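PDB 4P1L: solute-binding protein Csal_2479 from Chromohalobacter salexigens, which binds D-glucuronate and probably delivers it to the permease of a tripartite ATP-independent periplasmic (TRAP) transport system for uptake into the cytoplasm. Local coordinates for residues H153-E156 against D160-G163; R146-T151 against Q176-M181. One frame throughout, in Å; residues are numbered along the deposited sequence.

Contact 1 (H153-E156 against D160-G163); sequences HPVE and DVEG
D160 OD2 is gripped by two consecutive backbone amides, E156 N across the contact and T157 N just beyond it. The bond from E156 N measures 2.8 Å to D160 OD2 and uses the anti lone pair of that oxygen, away from OD1. Beside it E156 CB lies 3.3 Å from D160 OD2, while the carboxylate of E156 turns away. The main chain of D160 takes a second bond, from H153 NE2 to D160 O, also 2.8 Å and nearly straight, with an N-H...O angle of 169°. The oxygen meets the ring edge only 6° out of the ring plane, and NE2 lies in the carbonyl plane on a lone pair. With H153 CG set between its backbone N and carbonyl carbon (chi1 59°), the ring reaches this carbonyl. Together the bonds close a short loop in the link between strands 146-150 and 165-168, where D160 and V161 belong to a 3-10 segment. An alanine at H153 would remove the ring N-H and would probably leave the D160 carbonyl without this in-plane donor. Deeper in, V155 CG1 meets V161 CG2 at 3.9 Å, and S225 OG and N288 ND2 bond the backbone N and O of V155.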
loop_
_atom_site.group_PDB
_atom_site.type_symbol
_atom_site.label_atom_id
_atom_site.label_comp_id
_atom_site.label_asym_id
_atom_site.label_seq_id
_atom_site.Cartn_x
_atom_site.Cartn_y
_atom_site.Cartn_z
ATOM N N HIS A 153 -16.117 -2.055 19.275
ATOM C CA HIS A 153 -15.597 -3.108 20.154
ATOM C C HIS A 153 -14.306 -3.722 19.645
ATOM O O HIS A 153 -14.009 -3.647 18.453
ATOM C CB HIS A 153 -16.643 -4.216 20.341
ATOM C CG HIS A 153 -17.080 -4.877 19.068
ATOM N ND1 HIS A 153 -18.211 -4.495 18.378
ATOM C CD2 HIS A 153 -16.549 -5.911 18.368
ATOM C CE1 HIS A 153 -18.369 -5.275 17.320
ATOM N NE2 HIS A 153 -17.371 -6.140 17.290
ATOM N N PRO A 154 -13.540 -4.349 20.542
ATOM C CA PRO A 154 -12.363 -5.084 20.086
ATOM C C PRO A 154 -12.796 -6.241 19.208
ATOM O O PRO A 154 -13.816 -6.886 19.477
ATOM C CB PRO A 154 -11.727 -5.604 21.381
ATOM C CG PRO A 154 -12.331 -4.760 22.485
ATOM C CD PRO A 154 -13.684 -4.376 22.012
ATOM N N VAL A 155 -12.031 -6.501 18.167
ATOM C CA VAL A 155 -12.212 -7.714 17.374
ATOM C C VAL A 155 -11.232 -8.780 17.837
ATOM O O VAL A 155 -10.019 -8.584 17.787
ATOM C CB VAL A 155 -11.997 -7.436 15.866
ATOM C CG1 VAL A 155 -11.904 -8.755 15.093
ATOM C CG2 VAL A 155 -13.118 -6.584 15.338
ATOM N N GLU A 156 -11.766 -9.892 18.325
ATOM C CA GLU A 156 -10.958 -10.958 18.884
ATOM C C GLU A 156 -10.933 -12.134 17.953
ATOM O O GLU A 156 -9.894 -12.766 17.791
ATOM C CB GLU A 156 -11.510 -11.436 20.243
ATOM C CG GLU A 156 -11.573 -10.384 21.338
ATOM C CD GLU A 156 -10.211 -9.999 21.913
ATOM O OE1 GLU A 156 -9.171 -10.208 21.230
ATOM O OE2 GLU A 156 -10.195 -9.502 23.079
ATOM N N ASP A 160 -16.461 -11.454 15.533
ATOM C CA ASP A 160 -16.591 -10.079 16.007
ATOM C C ASP A 160 -16.646 -9.055 14.858
ATOM O O ASP A 160 -16.960 -7.890 15.088
ATOM C CB ASP A 160 -15.454 -9.710 16.975
ATOM C CG ASP A 160 -15.482 -10.516 18.253
ATOM O OD1 ASP A 160 -16.585 -10.818 18.732
ATOM O OD2 ASP A 160 -14.404 -10.862 18.773
ATOM N N VAL A 161 -16.351 -9.478 13.633
ATOM C CA VAL A 161 -16.462 -8.561 12.508
ATOM C C VAL A 161 -17.944 -8.437 12.057
ATOM O O VAL A 161 -18.290 -7.487 11.357
ATOM C CB VAL A 161 -15.524 -8.975 11.344
ATOM C CG1 VAL A 161 -15.545 -7.940 10.232
ATOM C CG2 VAL A 161 -14.085 -9.110 11.864
ATOM N N GLU A 162 -18.802 -9.366 12.483
ATOM C CA GLU A 162 -20.225 -9.336 12.098
ATOM C C GLU A 162 -20.844 -8.012 12.527
ATOM O O GLU A 162 -20.587 -7.547 13.629
ATOM C CB GLU A 162 -21.004 -10.532 12.686
ATOM C CG GLU A 162 -20.573 -11.854 12.058
ATOM C CD GLU A 162 -21.039 -13.084 12.811
ATOM O OE1 GLU A 162 -21.796 -12.957 13.799
ATOM O OE2 GLU A 162 -20.621 -14.186 12.406
ATOM N N GLY A 163 -21.632 -7.408 11.641
ATOM C CA GLY A 163 -22.281 -6.143 11.925
ATOM C C GLY A 163 -21.468 -4.884 11.664
ATOM O O GLY A 163 -22.036 -3.793 11.641
#

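Contact 2 (R146-T151 against Q176-M181). With BDP (beta-D-glucopyranuronic acid), chain C.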
loop_
_atom_site.group_PDB
_atom_site.type_symbol
_atom_site.label_atom_id
_atom_site.label_comp_id
_atom_site.label_asym_id
_atom_site.label_seq_id
_atom_site.Cartn_x
_atom_site.Cartn_y
_atom_site.Cartn_z
ATOM N N ARG A 146 -1.600 -4.009 7.522
ATOM C CA ARG A 146 -2.883 -3.346 7.770
ATOM C C ARG A 146 -3.759 -4.157 8.724
ATOM O O ARG A 146 -3.915 -5.377 8.568
ATOM C CB ARG A 146 -3.655 -3.130 6.468
ATOM C CG ARG A 146 -2.839 -2.361 5.394
ATOM C CD ARG A 146 -3.511 -2.345 4.045
ATOM N NE ARG A 146 -4.768 -1.588 3.988
ATOM C CZ ARG A 146 -4.901 -0.346 3.525
ATOM N NH1 ARG A 146 -3.861 0.335 3.083
ATOM N NH2 ARG A 146 -6.100 0.228 3.524
ATOM N N SER A 147 -4.344 -3.468 9.697
ATOM C CA SER A 147 -5.235 -4.088 10.672
ATOM C C SER A 147 -6.550 -3.331 10.803
ATOM O O SER A 147 -6.644 -2.127 10.489
ATOM C CB SER A 147 -4.541 -4.169 12.042
ATOM O OG SER A 147 -3.450 -5.062 11.996
ATOM N N LEU A 148 -7.563 -4.037 11.291
ATOM C CA LEU A 148 -8.903 -3.482 11.465
ATOM C C LEU A 148 -8.994 -2.509 12.616
ATOM O O LEU A 148 -8.525 -2.789 13.726
ATOM C CB LEU A 148 -9.926 -4.580 11.781
ATOM C CG LEU A 148 -10.383 -5.567 10.735
ATOM C CD1 LEU A 148 -11.240 -6.667 11.406
ATOM C CD2 LEU A 148 -11.169 -4.860 9.650
ATOM N N TYR A 149 -9.664 -1.396 12.374
ATOM C CA TYR A 149 -10.087 -0.548 13.470
ATOM C C TYR A 149 -11.543 -0.146 13.349
ATOM O O TYR A 149 -12.052 -0.024 12.241
ATOM C CB TYR A 149 -9.200 0.681 13.591
ATOM C CG TYR A 149 -8.882 1.432 12.310
ATOM C CD1 TYR A 149 -9.700 2.467 11.850
ATOM C CD2 TYR A 149 -7.722 1.160 11.607
ATOM C CE1 TYR A 149 -9.352 3.195 10.720
ATOM C CE2 TYR A 149 -7.372 1.881 10.470
ATOM C CZ TYR A 149 -8.193 2.880 10.016
ATOM O OH TYR A 149 -7.815 3.590 8.885
ATOM N N ASN A 150 -12.210 0.040 14.479
ATOM C CA ASN A 150 -13.638 0.338 14.480
ATOM C C ASN A 150 -14.040 1.134 15.708
ATOM O O ASN A 150 -13.243 1.357 16.625
ATOM C CB ASN A 150 -14.507 -0.923 14.330
ATOM C CG ASN A 150 -14.641 -1.718 15.622
ATOM O OD1 ASN A 150 -15.656 -1.647 16.300
ATOM N ND2 ASN A 150 -13.629 -2.491 15.944
ATOM N N THR A 151 -15.272 1.597 15.684
ATOM C CA THR A 151 -15.761 2.513 16.699
ATOM C C THR A 151 -16.450 1.823 17.866
ATOM O O THR A 151 -16.833 2.501 18.823
ATOM C CB THR A 151 -16.808 3.476 16.095
ATOM O OG1 THR A 151 -17.913 2.714 15.601
ATOM C CG2 THR A 151 -16.219 4.303 14.989
ATOM N N GLN A 176 -14.438 -9.028 -0.667
ATOM C CA GLN A 176 -14.497 -10.451 -0.425
ATOM C C GLN A 176 -13.844 -10.765 0.918
ATOM O O GLN A 176 -14.368 -11.573 1.703
ATOM C CB GLN A 176 -13.853 -11.231 -1.576
ATOM C CG GLN A 176 -14.385 -12.616 -1.730
ATOM C CD GLN A 176 -13.732 -13.362 -2.874
ATOM O OE1 GLN A 176 -12.806 -12.849 -3.526
ATOM N NE2 GLN A 176 -14.183 -14.597 -3.101
HETATM N N MSE A 177 -12.713 -10.133 1.189
HETATM C CA MSE A 177 -12.006 -10.341 2.462
HETATM C C MSE A 177 -12.879 -10.018 3.690
HETATM O O MSE A 177 -13.038 -10.863 4.582
HETATM C CB MSE A 177 -10.736 -9.490 2.499
HETATM C CG MSE A 177 -9.988 -9.538 3.812
HETATM SE SE MSE A 177 -8.475 -8.315 3.828
HETATM C CE MSE A 177 -9.528 -6.683 4.201
ATOM N N ILE A 178 -13.457 -8.816 3.726
ATOM C CA ILE A 178 -14.331 -8.439 4.823
ATOM C C ILE A 178 -15.564 -9.366 4.918
ATOM O O ILE A 178 -15.981 -9.774 6.015
ATOM C CB ILE A 178 -14.797 -6.992 4.692
ATOM C CG1 ILE A 178 -13.610 -6.019 4.777
ATOM C CG2 ILE A 178 -15.842 -6.654 5.784
ATOM C CD1 ILE A 178 -12.860 -6.056 6.089
ATOM N N ASP A 179 -16.145 -9.699 3.774
ATOM C CA ASP A 179 -17.315 -10.537 3.753
ATOM C C ASP A 179 -17.034 -11.913 4.320
ATOM O O ASP A 179 -17.844 -12.453 5.061
ATOM C CB ASP A 179 -17.864 -10.696 2.322
ATOM C CG ASP A 179 -18.550 -9.457 1.818
ATOM O OD1 ASP A 179 -18.524 -8.408 2.508
ATOM O OD2 ASP A 179 -19.096 -9.530 0.715
ATOM N N GLU A 180 -15.902 -12.491 3.936
ATOM C CA GLU A 180 -15.494 -13.782 4.473
ATOM C C GLU A 180 -15.170 -13.711 5.973
ATOM O O GLU A 180 -15.362 -14.684 6.695
ATOM C CB GLU A 180 -14.283 -14.309 3.709
ATOM C CG GLU A 180 -14.619 -14.743 2.250
ATOM C CD GLU A 180 -15.519 -15.966 2.161
ATOM O OE1 GLU A 180 -15.883 -16.537 3.206
ATOM O OE2 GLU A 180 -15.866 -16.362 1.031
HETATM N N MSE A 181 -14.661 -12.577 6.440
HETATM C CA MSE A 181 -14.453 -12.423 7.874
HETATM C C MSE A 181 -15.771 -12.382 8.629
HETATM O O MSE A 181 -15.806 -12.786 9.784
HETATM C CB MSE A 181 -13.678 -11.165 8.186
HETATM C CG MSE A 181 -12.238 -11.230 7.771
HETATM SE SE MSE A 181 -11.339 -9.552 8.259
HETATM C CE MSE A 181 -9.563 -9.964 7.597
HETATM C C1 BDP C . -2.149 3.568 2.964
HETATM C C2 BDP C . -1.415 3.632 1.633
HETATM C C3 BDP C . -2.027 4.684 0.789
HETATM C C4 BDP C . -3.467 4.327 0.596
HETATM C C5 BDP C . -4.195 4.209 1.960
HETATM C C6 BDP C . -5.660 3.802 1.820
HETATM O O2 BDP C . -0.071 3.969 1.934
HETATM O O3 BDP C . -1.351 4.590 -0.572
HETATM O O4 BDP C . -4.122 5.316 -0.217
HETATM O O5 BDP C . -3.538 3.266 2.748
HETATM O O6A BDP C . -6.139 3.071 2.747
HETATM O O1 BDP C . -1.615 2.554 3.742
HETATM O O6B BDP C . -6.341 4.253 0.876
#
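L148 reaches the helix with both branches of its side chain: CD2 approaches I178 CD1 at 4.1 Å, and CD1 approaches M181 SE at 4.3 Å. No hydrogen bond crosses between the strand and the helix, so the contact between these buried side chains is purely apolar. I178 and M181 lie three positions apart on the helix and present neighbouring side chains. In M181, a selenomethionine, CG is anti to the carbonyl carbon and SE is anti to CA (chi2 -179°), which extends the chain from the helix and carries SE to the leucine. I178 and L148 pass alongside in opposite senses and meet through their terminal methyls. The helix, 172-181, is the crossover of a beta-alpha-beta unit whose parallel strands are 165-168 and 184-187; V166, on the first of them, is touched by both L148 and I178. Two residues before L148, R146 belongs to the sugar site. Its chain bends at chi3 (67°) and turns the guanidinium edge to the bound glucuronate. R146 NH2 donates to the carboxylate oxygen O6A of BDP at 2.9 Å, nearly straight at 169°, and R146 NH1 donates to the ring oxygen O5 of BDP at 3.0 Å. A salt bridge from R146 NE to E206 gives the guanidinium a second charged partner, while R167, also bonded to the sugar, packs against R146.

Overall arrangement
Of the elements involved, strand 146-150 comes first from the N terminus, followed by the loop of contact 1, strand 165-168 and helix 172-181. Contact 2 closes the outer loop, with 24 residues between its segments; contact 1, with only three residues between its own, is nested inside it. Their centres lie 9 Å apart and they touch directly: V161 CG2 is 3.8 Å from L148 CD1, and V155 CG1 is 4.3 Å from the same methyl. That leucine therefore receives the connecting loop as well as the helix. Contact 2 joins the four-stranded mixed sheet holding 146-150 to helix 172-181, which links the parallel strands 165-168 and 184-187.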